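Local coordinates for alkylhydroperoxidase AhpD core: uncharacterized peroxidase-related protein (Ralstonia eutropha, PDB 2PRR), which is an uncharacterised peroxidase-related protein of the carboxymuconolactone decarboxylase family and probably reduces peroxides as AhpD alkylhydroperoxidases do, at residues Q86-Y89 against C90-H94. Residues are numbered along the deposited sequence; the frame is centred on the assembly and turned at random.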
loop_
_atom_site.group_PDB
_atom_site.type_symbol
_atom_site.label_atom_id
_atom_site.label_comp_id
_atom_site.label_asym_id
_atom_site.label_seq_id
_atom_site.Cartn_x
_atom_site.Cartn_y
_atom_site.Cartn_z
ATOM N N GLN D 86 8.812 12.581 0.493
ATOM C CA GLN D 86 8.752 13.404 1.675
ATOM C C GLN D 86 10.115 13.882 2.087
ATOM O O GLN D 86 10.489 13.766 3.248
ATOM C CB GLN D 86 8.082 12.663 2.827
ATOM C CG GLN D 86 6.707 12.208 2.444
ATOM C CD GLN D 86 5.944 11.730 3.606
ATOM O OE1 GLN D 86 5.652 10.553 3.685
ATOM N NE2 GLN D 86 5.642 12.632 4.553
ATOM N N CYS D 87 10.850 14.419 1.116
ATOM C CA CYS D 87 12.150 14.977 1.388
ATOM C C CYS D 87 11.990 16.457 1.661
ATOM O O CYS D 87 11.747 17.267 0.745
ATOM C CB CYS D 87 13.108 14.777 0.229
ATOM S SG CYS D 87 14.754 15.513 0.534
ATOM N N LEU D 88 12.171 16.811 2.925
ATOM C CA LEU D 88 12.047 18.174 3.359
ATOM C C LEU D 88 13.083 19.111 2.704
ATOM O O LEU D 88 12.700 20.147 2.173
ATOM C CB LEU D 88 12.099 18.189 4.880
ATOM C CG LEU D 88 12.124 19.504 5.656
ATOM C CD1 LEU D 88 11.052 20.513 5.205
ATOM C CD2 LEU D 88 11.971 19.144 7.137
ATOM N N TYR D 89 14.374 18.764 2.720
ATOM C CA TYR D 89 15.403 19.664 2.094
ATOM C C TYR D 89 15.072 19.943 0.634
ATOM O O TYR D 89 14.979 21.091 0.220
ATOM C CB TYR D 89 16.869 19.138 2.198
ATOM C CG TYR D 89 17.894 20.072 1.471
ATOM C CD1 TYR D 89 18.136 19.966 0.103
ATOM C CD2 TYR D 89 18.569 21.056 2.159
ATOM C CE1 TYR D 89 19.040 20.853 -0.579
ATOM C CE2 TYR D 89 19.501 21.946 1.480
ATOM C CZ TYR D 89 19.703 21.817 0.121
ATOM O OH TYR D 89 20.598 22.661 -0.541
ATOM N N CYS D 90 14.868 18.885 -0.139
ATOM C CA CYS D 90 14.658 19.013 -1.578
ATOM C C CYS D 90 13.396 19.715 -2.022
ATOM O O CYS D 90 13.411 20.507 -2.969
ATOM C CB CYS D 90 14.738 17.632 -2.237
ATOM S SG CYS D 90 16.391 16.945 -2.114
ATOM N N VAL D 91 12.288 19.370 -1.390
ATOM C CA VAL D 91 11.034 20.013 -1.690
ATOM C C VAL D 91 11.149 21.530 -1.489
ATOM O O VAL D 91 10.705 22.316 -2.326
ATOM C CB VAL D 91 9.941 19.478 -0.747
ATOM C CG1 VAL D 91 8.776 20.386 -0.724
ATOM C CG2 VAL D 91 9.504 18.084 -1.143
ATOM N N VAL D 92 11.712 21.911 -0.345
ATOM C CA VAL D 92 11.843 23.297 0.041
ATOM C C VAL D 92 12.882 24.047 -0.812
ATOM O O VAL D 92 12.610 25.124 -1.293
ATOM C CB VAL D 92 12.145 23.422 1.567
ATOM C CG1 VAL D 92 12.490 24.861 1.954
ATOM C CG2 VAL D 92 10.918 22.913 2.395
ATOM N N ALA D 93 14.039 23.440 -1.006
ATOM C CA ALA D 93 15.133 24.029 -1.778
ATOM C C ALA D 93 14.760 24.199 -3.245
ATOM O O ALA D 93 14.905 25.270 -3.800
ATOM C CB ALA D 93 16.374 23.159 -1.641
ATOM N N HIS D 94 14.254 23.138 -3.861
ATOM C CA HIS D 94 13.856 23.175 -5.257
ATOM C C HIS D 94 12.517 23.814 -5.544
ATOM O O HIS D 94 12.189 24.051 -6.696
ATOM C CB HIS D 94 14.025 21.782 -5.890
ATOM C CG HIS D 94 15.444 21.356 -5.870
ATOM N ND1 HIS D 94 16.380 21.898 -6.724
ATOM C CD2 HIS D 94 16.132 20.585 -4.999
ATOM C CE1 HIS D 94 17.572 21.422 -6.421
ATOM N NE2 HIS D 94 17.448 20.622 -5.381
#
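Ala-93 N donates to Tyr-89 O at 2.8 Å, and Val-91 N reaches Cys-87 O at 3.0 Å; with Val-92 N on Leu-88 O, these bonds open the hydrogen-bond ladder of helix 88-102. Cys-87 is its N-cap. Cys-87 SG, anti to its own backbone N (chi1 179°), accepts from Cys-90 N at 3.4 Å, the N-H pointing fairly straight at it (161°). Cys-90 turns its own sulfur back beside its backbone N (chi1 -66°), which brings Cys-90 SG to 3.4 Å from Cys-87 SG: close, but far longer than a disulfide. Asn-173 of helix 156-179 touches both cysteines, while Ser-172 of that helix and Ser-82 of helix 71-84 touch Cys-90.

On another side of the turn the Tyr-89 ring takes the methyl of Ala-93 over one face, a CH-pi contact with Ala-93 CB 4.1 Å from the ring centroid; Phe-187 touches both residues. Leu-88 and Val-92 run side by side, Leu-88 CD1 meeting Val-92 CG2 at 3.7 Å, and both lean on Pro-183. One turn beyond Cys-90, His-94 ND1 is hydrogen-bonded to Glu-75 OE1.

Cys-87, Cys-90 and His-94, with Glu-75 bonded to the histidine, match the pattern of AhpD-type peroxidases. The two sulfurs are not bonded to each other, consistent with a reduced pair, yet lie close enough to suggest cycling between dithiol and disulfide, as in AhpD relatives.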